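Local coordinates for phosphocarrier protein HPr (Mycoplasma capricolum, PDB 1PCH), which carries phosphoryl groups as a general, non-sugar-specific component of the phosphoenolpyruvate-dependent sugar phosphotransferase system, at residues A1-I7 against T58-A64; I34-Q40 against V49-I54; I7-L13 against I54-T58; V20-A25 against A75-M80. The contacts are given in a common frame with arbitrary orientation. Numbering follows the deposited sequence.

Contact 1 of 4, residues A1-I7 against T58-A64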
loop_
_atom_site.group_PDB
_atom_site.type_symbol
_atom_site.label_atom_id
_atom_site.label_comp_id
_atom_site.label_asym_id
_atom_site.label_seq_id
_atom_site.Cartn_x
_atom_site.Cartn_y
_atom_site.Cartn_z
ATOM N N ALA A 1 3.847 8.888 9.479
ATOM C CA ALA A 1 3.105 7.744 9.974
ATOM C C ALA A 1 3.461 6.518 9.117
ATOM O O ALA A 1 3.627 6.634 7.922
ATOM C CB ALA A 1 1.600 8.013 9.888
ATOM N N LYS A 2 3.565 5.355 9.775
ATOM C CA LYS A 2 3.937 4.184 8.994
ATOM C C LYS A 2 3.549 2.869 9.590
ATOM O O LYS A 2 3.298 2.667 10.783
ATOM C CB LYS A 2 5.447 4.239 8.755
ATOM C CG LYS A 2 6.295 3.633 9.821
ATOM C CD LYS A 2 7.746 4.145 9.735
ATOM C CE LYS A 2 8.486 3.594 8.544
ATOM N NZ LYS A 2 9.860 4.168 8.399
ATOM N N PHE A 3 3.574 1.851 8.702
ATOM C CA PHE A 3 3.291 0.505 9.121
ATOM C C PHE A 3 3.917 -0.462 8.123
ATOM O O PHE A 3 4.170 -0.122 6.983
ATOM C CB PHE A 3 1.835 0.208 9.358
ATOM C CG PHE A 3 0.992 -0.049 8.131
ATOM C CD1 PHE A 3 0.884 -1.313 7.612
ATOM C CD2 PHE A 3 0.321 1.009 7.524
ATOM C CE1 PHE A 3 0.110 -1.561 6.483
ATOM C CE2 PHE A 3 -0.459 0.768 6.404
ATOM C CZ PHE A 3 -0.554 -0.504 5.891
ATOM N N SER A 4 4.229 -1.647 8.644
ATOM C CA SER A 4 4.837 -2.641 7.767
ATOM C C SER A 4 3.982 -3.860 7.845
ATOM O O SER A 4 3.251 -4.092 8.829
ATOM C CB SER A 4 6.271 -2.927 8.192
ATOM O OG SER A 4 7.070 -1.792 8.185
ATOM N N ALA A 5 3.969 -4.660 6.783
ATOM C CA ALA A 5 3.136 -5.871 6.853
ATOM C C ALA A 5 3.706 -6.860 5.840
ATOM O O ALA A 5 4.409 -6.462 4.904
ATOM C CB ALA A 5 1.692 -5.611 6.617
ATOM N N ILE A 6 3.344 -8.097 5.967
ATOM C CA ILE A 6 3.842 -9.055 4.938
ATOM C C ILE A 6 2.657 -9.303 3.999
ATOM O O ILE A 6 1.568 -9.540 4.474
ATOM C CB ILE A 6 4.209 -10.377 5.626
ATOM C CG1 ILE A 6 5.393 -10.239 6.599
ATOM C CG2 ILE A 6 4.421 -11.491 4.631
ATOM C CD1 ILE A 6 6.579 -9.544 6.029
ATOM N N ILE A 7 2.898 -9.257 2.725
ATOM C CA ILE A 7 1.885 -9.531 1.719
ATOM C C ILE A 7 1.584 -11.035 1.714
ATOM O O ILE A 7 2.462 -11.818 1.470
ATOM C CB ILE A 7 2.412 -9.163 0.308
ATOM C CG1 ILE A 7 2.770 -7.705 0.173
ATOM C CG2 ILE A 7 1.426 -9.689 -0.716
ATOM C CD1 ILE A 7 1.563 -6.776 0.418
ATOM N N THR A 58 6.605 -10.735 0.572
ATOM C CA THR A 58 7.349 -9.512 0.643
ATOM C C THR A 58 6.866 -8.663 1.811
ATOM O O THR A 58 5.676 -8.544 2.057
ATOM C CB THR A 58 7.220 -8.686 -0.661
ATOM O OG1 THR A 58 7.664 -9.511 -1.757
ATOM C CG2 THR A 58 8.093 -7.457 -0.646
ATOM N N GLU A 59 7.805 -8.108 2.537
ATOM C CA GLU A 59 7.483 -7.220 3.625
ATOM C C GLU A 59 7.515 -5.780 3.023
ATOM O O GLU A 59 8.484 -5.337 2.458
ATOM C CB GLU A 59 8.509 -7.246 4.756
ATOM C CG GLU A 59 8.028 -6.402 5.951
ATOM C CD GLU A 59 9.034 -6.458 7.103
ATOM O OE1 GLU A 59 10.087 -5.817 6.976
ATOM O OE2 GLU A 59 8.735 -7.141 8.115
ATOM N N ILE A 60 6.348 -5.160 3.180
ATOM C CA ILE A 60 6.227 -3.804 2.665
ATOM C C ILE A 60 6.069 -2.857 3.854
ATOM O O ILE A 60 5.646 -3.243 4.932
ATOM C CB ILE A 60 5.023 -3.690 1.750
ATOM C CG1 ILE A 60 3.679 -4.016 2.449
ATOM C CG2 ILE A 60 5.215 -4.551 0.514
ATOM C CD1 ILE A 60 2.568 -3.065 2.112
ATOM N N THR A 61 6.391 -1.606 3.550
ATOM C CA THR A 61 6.247 -0.547 4.515
ATOM C C THR A 61 5.485 0.593 3.817
ATOM O O THR A 61 5.770 0.848 2.663
ATOM C CB THR A 61 7.625 -0.011 4.964
ATOM O OG1 THR A 61 8.281 -1.102 5.659
ATOM C CG2 THR A 61 7.383 1.059 6.024
ATOM N N ILE A 62 4.477 1.074 4.500
ATOM C CA ILE A 62 3.716 2.199 4.001
ATOM C C ILE A 62 4.013 3.407 4.923
ATOM O O ILE A 62 3.952 3.286 6.155
ATOM C CB ILE A 62 2.213 1.957 3.963
ATOM C CG1 ILE A 62 1.791 0.753 3.170
ATOM C CG2 ILE A 62 1.485 3.215 3.497
ATOM C CD1 ILE A 62 2.007 0.871 1.695
ATOM N N GLN A 63 4.422 4.480 4.304
ATOM C CA GLN A 63 4.794 5.697 4.988
ATOM C C GLN A 63 3.855 6.833 4.500
ATOM O O GLN A 63 3.765 7.000 3.301
ATOM C CB GLN A 63 6.229 6.128 4.678
ATOM C CG GLN A 63 6.709 7.337 5.474
ATOM C CD GLN A 63 7.933 6.974 6.334
ATOM O OE1 GLN A 63 7.794 6.780 7.535
ATOM N NE2 GLN A 63 9.093 6.858 5.707
ATOM N N ALA A 64 3.218 7.473 5.443
ATOM C CA ALA A 64 2.318 8.597 5.064
ATOM C C ALA A 64 2.911 9.855 5.726
ATOM O O ALA A 64 3.270 9.814 6.903
ATOM C CB ALA A 64 0.932 8.322 5.540
#
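Seven backbone hydrogen bonds tie A1-I7 to T58-A64 as an antiparallel ladder. At one end A1 N donates to A64 O (2.8 Å) and A64 N to A1 O (2.6 Å); F3 and I62 come next (F3 N to I62 O 2.9 Å, I62 N to F3 O 2.8 Å), then A5 and I60 (A5 N to I60 O and I60 N to A5 O, both 2.9 Å), and I7 N closes the ladder on T58 O at 2.9 Å. Between these rungs lie the non-hydrogen-bonded pairs K2-Q63, S4-T61 and I6-E59, with short CA-H...O contacts such as K2 CA to I62 O (3.0 Å). The side chains of these pairs share one face of the sheet: S4 OG and T61 OG1 are hydrogen-bonded at 2.9 Å, and I6 CD1 lies 3.3 Å from E59 CB. The other, apolar face carries F3, A5, I60 and I62. The F3 ring packs obliquely against I62, with F3 CZ 3.8 Å from I62 CG1 and an off-centre CH-pi contact from I62 CB, 4.3 Å from the ring centroid; just beyond the strand end, I7 CG1 reaches I60 CG2 at 4.0 Å. In the HPr open-faced beta-sandwich, strand 2-6 is an edge strand and 59-65 an inner one, also bonded to strand 31-36. Helix 69-82 packs on the apolar face, bringing I73 and K77 to F3 and M80 to I60.

Contact 2 of 4, residues I34-Q40 against V49-I54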
loop_
_atom_site.group_PDB
_atom_site.type_symbol
_atom_site.label_atom_id
_atom_site.label_comp_id
_atom_site.label_asym_id
_atom_site.label_seq_id
_atom_site.Cartn_x
_atom_site.Cartn_y
_atom_site.Cartn_z
ATOM N N ILE A 34 5.008 3.569 -0.702
ATOM C CA ILE A 34 5.068 2.120 -0.439
ATOM C C ILE A 34 6.521 1.717 -0.754
ATOM O O ILE A 34 7.096 2.188 -1.729
ATOM C CB ILE A 34 4.089 1.325 -1.213
ATOM C CG1 ILE A 34 4.185 -0.209 -0.972
ATOM C CG2 ILE A 34 4.156 1.615 -2.704
ATOM C CD1 ILE A 34 2.955 -0.926 -1.528
ATOM N N ILE A 35 7.105 1.008 0.192
ATOM C CA ILE A 35 8.491 0.571 0.119
ATOM C C ILE A 35 8.502 -0.968 0.176
ATOM O O ILE A 35 7.757 -1.547 0.973
ATOM C CB ILE A 35 9.264 1.080 1.380
ATOM C CG1 ILE A 35 9.279 2.595 1.483
ATOM C CG2 ILE A 35 10.632 0.482 1.445
ATOM C CD1 ILE A 35 9.531 3.140 2.863
ATOM N N ALA A 36 9.268 -1.545 -0.701
ATOM C CA ALA A 36 9.470 -2.952 -0.878
ATOM C C ALA A 36 10.867 -3.218 -1.493
ATOM O O ALA A 36 11.224 -2.703 -2.535
ATOM C CB ALA A 36 8.402 -3.606 -1.685
ATOM N N ASN A 37 11.642 -4.050 -0.778
ATOM C CA ASN A 37 12.985 -4.379 -1.276
ATOM C C ASN A 37 13.733 -3.066 -1.450
ATOM O O ASN A 37 13.761 -2.250 -0.522
ATOM C CB ASN A 37 12.941 -5.207 -2.538
ATOM C CG ASN A 37 11.889 -6.284 -2.570
ATOM O OD1 ASN A 37 11.031 -6.348 -3.474
ATOM N ND2 ASN A 37 11.902 -7.175 -1.592
ATOM N N GLU A 38 14.337 -2.815 -2.589
ATOM C CA GLU A 38 15.075 -1.584 -2.786
ATOM C C GLU A 38 14.208 -0.488 -3.432
ATOM O O GLU A 38 14.747 0.590 -3.644
ATOM C CB GLU A 38 16.238 -1.917 -3.763
ATOM C CG GLU A 38 15.770 -2.211 -5.146
ATOM C CD GLU A 38 15.073 -3.484 -5.427
ATOM O OE1 GLU A 38 14.564 -4.200 -4.549
ATOM O OE2 GLU A 38 15.047 -3.885 -6.642
ATOM N N LYS A 39 12.989 -0.793 -3.775
ATOM C CA LYS A 39 12.057 0.044 -4.481
ATOM C C LYS A 39 11.127 0.849 -3.535
ATOM O O LYS A 39 10.637 0.351 -2.552
ATOM C CB LYS A 39 11.144 -0.749 -5.405
ATOM C CG LYS A 39 11.719 -1.702 -6.370
ATOM C CD LYS A 39 11.168 -3.101 -6.284
ATOM C CE LYS A 39 11.987 -4.094 -7.112
ATOM N NZ LYS A 39 12.542 -5.205 -6.296
ATOM N N GLN A 40 10.823 2.042 -3.970
ATOM C CA GLN A 40 9.884 2.944 -3.315
ATOM C C GLN A 40 8.904 3.431 -4.397
ATOM O O GLN A 40 9.297 3.669 -5.536
ATOM C CB GLN A 40 10.573 4.125 -2.679
ATOM C CG GLN A 40 11.217 3.869 -1.323
ATOM C CD GLN A 40 11.671 5.182 -0.681
ATOM O OE1 GLN A 40 12.577 5.211 0.143
ATOM N NE2 GLN A 40 11.020 6.274 -1.073
ATOM N N VAL A 49 2.773 1.222 -8.412
ATOM C CA VAL A 49 2.585 0.085 -7.513
ATOM C C VAL A 49 2.677 -1.213 -8.259
ATOM O O VAL A 49 3.353 -2.175 -7.823
ATOM C CB VAL A 49 1.304 0.241 -6.709
ATOM C CG1 VAL A 49 0.787 -1.016 -6.129
ATOM C CG2 VAL A 49 1.395 1.430 -5.787
ATOM N N MET A 50 2.107 -1.309 -9.440
ATOM C CA MET A 50 2.237 -2.519 -10.226
ATOM C C MET A 50 3.677 -2.770 -10.686
ATOM O O MET A 50 4.095 -3.926 -10.751
ATOM C CB MET A 50 1.281 -2.446 -11.401
ATOM C CG MET A 50 -0.179 -2.386 -10.933
ATOM S SD MET A 50 -0.772 -3.906 -10.279
ATOM C CE MET A 50 -1.466 -4.698 -11.719
ATOM N N ALA A 51 4.391 -1.734 -11.042
ATOM C CA ALA A 51 5.759 -1.779 -11.538
ATOM C C ALA A 51 6.708 -2.322 -10.474
ATOM O O ALA A 51 7.798 -2.761 -10.780
ATOM C CB ALA A 51 6.221 -0.425 -12.015
ATOM N N MET A 52 6.274 -2.185 -9.225
ATOM C CA MET A 52 7.051 -2.687 -8.092
ATOM C C MET A 52 7.023 -4.211 -8.067
ATOM O O MET A 52 7.930 -4.810 -7.516
ATOM C CB MET A 52 6.497 -2.103 -6.784
ATOM C CG MET A 52 6.881 -0.632 -6.680
ATOM S SD MET A 52 6.409 0.163 -5.221
ATOM C CE MET A 52 7.635 -0.378 -4.025
ATOM N N ALA A 53 5.979 -4.763 -8.667
ATOM C CA ALA A 53 5.793 -6.187 -8.815
ATOM C C ALA A 53 6.000 -6.884 -7.473
ATOM O O ALA A 53 6.873 -7.716 -7.309
ATOM C CB ALA A 53 6.896 -6.694 -9.782
ATOM N N ILE A 54 5.206 -6.439 -6.494
ATOM C CA ILE A 54 5.415 -6.984 -5.138
ATOM C C ILE A 54 4.831 -8.338 -5.039
ATOM O O ILE A 54 3.703 -8.555 -5.446
ATOM C CB ILE A 54 4.781 -6.002 -4.129
ATOM C CG1 ILE A 54 5.571 -4.710 -4.058
ATOM C CG2 ILE A 54 4.546 -6.670 -2.793
ATOM C CD1 ILE A 54 4.819 -3.494 -3.651
#
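A beta hairpin, strands 31-36 and 39-42 of the HPr sheet, receives the C-terminal end of helix 46-52 here. Its type II' turn runs from A36 to K39 and is closed by A36 N to K39 O (3.0 Å) and K39 N to A36 O (2.9 Å). With chi1 m and chi2 t, M52 extends from the helix, and chi3 near +78° swings its methyl against the hairpin backbone: M52 CE lies 3.4 Å from K39 O and 3.5 Å from I34 O, and 3.8 Å from K39 CB. I34, t at both chi angles, extends toward the helix end: its CG2 meets M52 SD at 3.7 Å and V49 CG2 at 4.1 Å, and its CD1 meets I54 CD1 at 3.8 Å. A53, with positive phi, is the first residue to leave the helix, and I54 after it packs in the core, I54 CG1 lying 3.9 Å from A36 CB. K39 folds back over the turn, its NZ forming a salt bridge with E38 OE2 at 2.9 Å.

Contact 3 of 4, residues I7-L13 against I54-T58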
loop_
_atom_site.group_PDB
_atom_site.type_symbol
_atom_site.label_atom_id
_atom_site.label_comp_id
_atom_site.label_asym_id
_atom_site.label_seq_id
_atom_site.Cartn_x
_atom_site.Cartn_y
_atom_site.Cartn_z
ATOM N N ILE A 7 2.898 -9.257 2.725
ATOM C CA ILE A 7 1.885 -9.531 1.719
ATOM C C ILE A 7 1.584 -11.035 1.714
ATOM O O ILE A 7 2.462 -11.818 1.470
ATOM C CB ILE A 7 2.412 -9.163 0.308
ATOM C CG1 ILE A 7 2.770 -7.705 0.173
ATOM C CG2 ILE A 7 1.426 -9.689 -0.716
ATOM C CD1 ILE A 7 1.563 -6.776 0.418
ATOM N N THR A 8 0.345 -11.394 2.032
ATOM C CA THR A 8 0.053 -12.828 2.060
ATOM C C THR A 8 -0.754 -13.285 0.886
ATOM O O THR A 8 -1.001 -14.495 0.757
ATOM C CB THR A 8 -0.633 -13.213 3.369
ATOM O OG1 THR A 8 -1.626 -12.234 3.693
ATOM C CG2 THR A 8 0.427 -13.160 4.482
ATOM N N ASP A 9 -1.166 -12.325 0.051
ATOM C CA ASP A 9 -1.938 -12.682 -1.138
ATOM C C ASP A 9 -1.002 -13.579 -2.028
ATOM O O ASP A 9 0.135 -13.228 -2.127
ATOM C CB ASP A 9 -2.283 -11.438 -1.925
ATOM C CG ASP A 9 -3.161 -11.728 -3.129
ATOM O OD1 ASP A 9 -2.866 -12.668 -3.876
ATOM O OD2 ASP A 9 -4.144 -10.970 -3.325
ATOM N N LYS A 10 -1.523 -14.684 -2.497
ATOM C CA LYS A 10 -0.754 -15.643 -3.283
ATOM C C LYS A 10 -0.372 -15.129 -4.646
ATOM O O LYS A 10 0.461 -15.728 -5.352
ATOM C CB LYS A 10 -1.551 -16.953 -3.406
ATOM C CG LYS A 10 -1.613 -17.704 -2.039
ATOM C CD LYS A 10 -2.347 -19.004 -2.229
ATOM C CE LYS A 10 -3.236 -19.402 -1.096
ATOM N NZ LYS A 10 -4.253 -20.426 -1.542
ATOM N N VAL A 11 -0.955 -14.018 -5.067
ATOM C CA VAL A 11 -0.606 -13.451 -6.383
ATOM C C VAL A 11 0.189 -12.169 -6.190
ATOM O O VAL A 11 0.653 -11.512 -7.113
ATOM C CB VAL A 11 -1.878 -13.158 -7.215
ATOM C CG1 VAL A 11 -1.479 -12.674 -8.607
ATOM C CG2 VAL A 11 -2.724 -14.434 -7.353
ATOM N N GLY A 12 0.336 -11.755 -4.905
ATOM C CA GLY A 12 1.070 -10.547 -4.660
ATOM C C GLY A 12 0.150 -9.313 -4.723
ATOM O O GLY A 12 -1.033 -9.406 -4.541
ATOM N N LEU A 13 0.785 -8.199 -4.983
ATOM C CA LEU A 13 0.109 -6.911 -5.047
ATOM C C LEU A 13 -0.237 -6.679 -6.526
ATOM O O LEU A 13 0.582 -6.192 -7.286
ATOM C CB LEU A 13 0.948 -5.807 -4.461
ATOM C CG LEU A 13 0.136 -4.703 -3.744
ATOM C CD1 LEU A 13 1.036 -3.612 -3.219
ATOM C CD2 LEU A 13 -0.861 -4.147 -4.746
ATOM N N ILE A 54 5.206 -6.439 -6.494
ATOM C CA ILE A 54 5.415 -6.984 -5.138
ATOM C C ILE A 54 4.831 -8.338 -5.039
ATOM O O ILE A 54 3.703 -8.555 -5.446
ATOM C CB ILE A 54 4.781 -6.002 -4.129
ATOM C CG1 ILE A 54 5.571 -4.710 -4.058
ATOM C CG2 ILE A 54 4.546 -6.670 -2.793
ATOM C CD1 ILE A 54 4.819 -3.494 -3.651
ATOM N N LYS A 55 5.677 -9.337 -4.653
ATOM C CA LYS A 55 5.070 -10.698 -4.651
ATOM C C LYS A 55 4.864 -11.173 -3.205
ATOM O O LYS A 55 5.364 -10.580 -2.247
ATOM C CB LYS A 55 5.997 -11.626 -5.408
ATOM C CG LYS A 55 6.266 -11.292 -6.843
ATOM C CD LYS A 55 5.389 -11.997 -7.831
ATOM C CE LYS A 55 5.819 -11.671 -9.285
ATOM N NZ LYS A 55 6.164 -12.906 -10.028
ATOM N N THR A 56 4.115 -12.250 -3.088
ATOM C CA THR A 56 3.831 -12.859 -1.792
ATOM C C THR A 56 5.115 -13.038 -0.959
ATOM O O THR A 56 6.172 -13.423 -1.506
ATOM C CB THR A 56 3.281 -14.290 -2.056
ATOM O OG1 THR A 56 2.251 -14.199 -3.023
ATOM C CG2 THR A 56 2.877 -14.974 -0.815
ATOM N N GLY A 57 4.993 -12.790 0.315
ATOM C CA GLY A 57 6.017 -12.922 1.317
ATOM C C GLY A 57 6.844 -11.703 1.513
ATOM O O GLY A 57 7.642 -11.522 2.424
ATOM N N THR A 58 6.605 -10.735 0.572
ATOM C CA THR A 58 7.349 -9.512 0.643
ATOM C C THR A 58 6.866 -8.663 1.811
ATOM O O THR A 58 5.676 -8.544 2.057
ATOM C CB THR A 58 7.220 -8.686 -0.661
ATOM O OG1 THR A 58 7.664 -9.511 -1.757
ATOM C CG2 THR A 58 8.093 -7.457 -0.646
HETATM O O HOH W 1 3.129 -4.820 -7.163
#
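An exceptionally short hydrogen bond, 2.5 Å from T56 OG1 to D9 O, pins the I7-L13 loop to I54-T58. Backbone bonds flank it: I7 N donates to T58 O and G57 N to I7 O (both 2.9 Å), while L13 N donates to I54 O at 3.0 Å. A water donates to L13 O (2.9 Å) and accepts from I54 N (2.7 Å). G12 allows this close approach: its CA sits 4.0 Å from K55 CA, and a CB there would clash with I54 O and also, at these backbone angles, be jammed against V11 O. I54 CG2 packs on I7 CG1 at 3.6 Å and I54 CD1 on L13 CD1 at 3.8 Å. The type II turn K55-T58 is braced by T58 OG1 to K55 O (2.6 Å). D9 OD1 accepts from V11 N at 2.6 Å in an Asx turn, and D9 OD2 is hydrogen-bonded to H14 NE2. The arrangement thus shapes the active-site loop of HPr, leading into H14, which becomes the pros-phosphohistidine intermediate.

Contact 4 of 4, residues V20-A25 against A75-M80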
loop_
_atom_site.group_PDB
_atom_site.type_symbol
_atom_site.label_atom_id
_atom_site.label_comp_id
_atom_site.label_asym_id
_atom_site.label_seq_id
_atom_site.Cartn_x
_atom_site.Cartn_y
_atom_site.Cartn_z
ATOM N N VAL A 20 -7.586 -0.594 -5.903
ATOM C CA VAL A 20 -8.313 -0.218 -4.716
ATOM C C VAL A 20 -7.489 0.646 -3.783
ATOM O O VAL A 20 -7.886 1.646 -3.220
ATOM C CB VAL A 20 -8.912 -1.413 -3.963
ATOM C CG1 VAL A 20 -9.637 -0.928 -2.730
ATOM C CG2 VAL A 20 -9.849 -2.176 -4.886
ATOM N N LEU A 21 -6.215 0.238 -3.627
ATOM C CA LEU A 21 -5.309 1.029 -2.805
ATOM C C LEU A 21 -5.018 2.387 -3.422
ATOM O O LEU A 21 -5.033 3.359 -2.686
ATOM C CB LEU A 21 -3.999 0.292 -2.593
ATOM C CG LEU A 21 -4.169 -0.914 -1.605
ATOM C CD1 LEU A 21 -2.886 -1.776 -1.863
ATOM C CD2 LEU A 21 -4.134 -0.367 -0.180
ATOM N N ALA A 22 -4.750 2.435 -4.712
ATOM C CA ALA A 22 -4.448 3.720 -5.374
ATOM C C ALA A 22 -5.612 4.674 -5.209
ATOM O O ALA A 22 -5.426 5.857 -4.942
ATOM C CB ALA A 22 -4.149 3.460 -6.828
ATOM N N LYS A 23 -6.828 4.127 -5.334
ATOM C CA LYS A 23 -8.034 4.944 -5.193
ATOM C C LYS A 23 -8.114 5.524 -3.790
ATOM O O LYS A 23 -8.447 6.666 -3.520
ATOM C CB LYS A 23 -9.268 4.031 -5.420
ATOM C CG LYS A 23 -10.559 4.708 -4.910
ATOM C CD LYS A 23 -11.766 3.856 -5.193
ATOM C CE LYS A 23 -13.079 4.524 -4.838
ATOM N NZ LYS A 23 -14.181 3.520 -4.673
ATOM N N GLU A 24 -7.910 4.620 -2.828
ATOM C CA GLU A 24 -8.001 5.019 -1.430
ATOM C C GLU A 24 -6.939 6.002 -1.048
ATOM O O GLU A 24 -7.194 7.042 -0.436
ATOM C CB GLU A 24 -7.989 3.809 -0.500
ATOM C CG GLU A 24 -8.231 4.283 0.948
ATOM C CD GLU A 24 -9.736 4.399 1.194
ATOM O OE1 GLU A 24 -10.510 3.991 0.289
ATOM O OE2 GLU A 24 -10.086 4.807 2.303
ATOM N N ALA A 25 -5.684 5.705 -1.456
ATOM C CA ALA A 25 -4.618 6.652 -1.141
ATOM C C ALA A 25 -4.848 8.023 -1.729
ATOM O O ALA A 25 -4.484 9.023 -1.133
ATOM C CB ALA A 25 -3.295 6.066 -1.675
ATOM N N ALA A 75 -6.568 3.966 7.054
ATOM C CA ALA A 75 -7.403 3.732 5.897
ATOM C C ALA A 75 -6.723 2.705 4.979
ATOM O O ALA A 75 -7.350 1.734 4.597
ATOM C CB ALA A 75 -7.745 4.994 5.174
ATOM N N ILE A 76 -5.435 2.931 4.734
ATOM C CA ILE A 76 -4.658 2.024 3.893
ATOM C C ILE A 76 -4.505 0.633 4.525
ATOM O O ILE A 76 -4.681 -0.380 3.879
ATOM C CB ILE A 76 -3.310 2.626 3.533
ATOM C CG1 ILE A 76 -3.384 3.888 2.688
ATOM C CG2 ILE A 76 -2.407 1.562 2.867
ATOM C CD1 ILE A 76 -4.241 3.783 1.465
ATOM N N LYS A 77 -4.222 0.586 5.817
ATOM C CA LYS A 77 -4.102 -0.709 6.491
ATOM C C LYS A 77 -5.408 -1.457 6.382
ATOM O O LYS A 77 -5.504 -2.620 5.971
ATOM C CB LYS A 77 -3.648 -0.465 7.934
ATOM C CG LYS A 77 -3.491 -1.690 8.788
ATOM C CD LYS A 77 -3.236 -1.291 10.259
ATOM C CE LYS A 77 -3.815 -2.389 11.168
ATOM N NZ LYS A 77 -3.486 -2.078 12.607
ATOM N N GLN A 78 -6.510 -0.759 6.700
ATOM C CA GLN A 78 -7.810 -1.467 6.615
ATOM C C GLN A 78 -8.096 -1.964 5.225
ATOM O O GLN A 78 -8.629 -3.049 5.013
ATOM C CB GLN A 78 -8.945 -0.535 7.065
ATOM C CG GLN A 78 -10.297 -1.289 7.038
ATOM C CD GLN A 78 -10.272 -2.431 8.049
ATOM O OE1 GLN A 78 -9.793 -2.229 9.170
ATOM N NE2 GLN A 78 -10.688 -3.619 7.604
ATOM N N THR A 79 -7.767 -1.120 4.233
ATOM C CA THR A 79 -7.958 -1.495 2.852
ATOM C C THR A 79 -7.197 -2.772 2.495
ATOM O O THR A 79 -7.733 -3.636 1.797
ATOM C CB THR A 79 -7.581 -0.372 1.867
ATOM O OG1 THR A 79 -8.496 0.721 2.129
ATOM C CG2 THR A 79 -7.892 -0.821 0.423
ATOM N N MET A 80 -5.962 -2.870 2.975
ATOM C CA MET A 80 -5.174 -4.069 2.683
ATOM C C MET A 80 -5.785 -5.319 3.308
ATOM O O MET A 80 -5.753 -6.386 2.733
ATOM C CB MET A 80 -3.735 -3.911 3.187
ATOM C CG MET A 80 -3.037 -2.856 2.315
ATOM S SD MET A 80 -1.308 -2.684 2.792
ATOM C CE MET A 80 -0.759 -1.604 1.440
#
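L21 reaches from helix 15-25 into the space between I76, T79 and M80 of the facing helix. Although its CA-to-CB bond points sideways, the m,t conformation brings CD2 across, so that L21 CD2 lies 4.0 Å from I76 CG2, 3.8 Å from T79 CG2 and 3.7 Å from M80 CG. Next to L21 in the chain, V20 CG1 touches T79 CG2 at 3.6 Å; one turn on, A25 CB meets I76 CD1 at 4.0 Å. The two short helical segments run nearly antiparallel, at 160°, with axes 9.9 Å apart, and meet by van der Waals packing. T79 can present its methyl to V20 and L21 because its hydroxyl is turned back to its own helix, OG1 donating to A75 O at 2.9 Å. E24 borders the apolar patch: its CG lies 4.1 Å from I76 CD1 and its OE2 3.7 Å from A75 CB, while OE1 forms a salt bridge with K27. Helices 15-25 and 69-82 pack side by side in the helical layer of the HPr open-faced sandwich. Beneath them is the antiparallel sheet, where I76 and M80 touch F3 of strand 2-6 and M80 reaches I60 and I62 of strand 59-65.

Contacts 1 and 2 share the four-stranded sheet (order 2-6, 59-65, 31-36, 39-42) through neighbouring strands 59-65 and 31-36, their centres 11 Å apart. Contact 3 continues contact 1 beyond the strand ends, sharing I7 and T58, and shares I54 with contact 2. Along the chain, contact 2 is nested within contact 3, itself nested within contact 1. Contact 4 alternates with contacts 1 and 3: strands 2-6 and 31-36, joined through helix 15-25, form a split beta-alpha-beta unit with 59-65 between them. Contact 4 meets contact 1 through M80 and F3, but lies about 16 Å from contact 2, centre to centre. L13 packs on I34 and L21, so the loop leading into the active-site H14 rests on both sheet and helical layer.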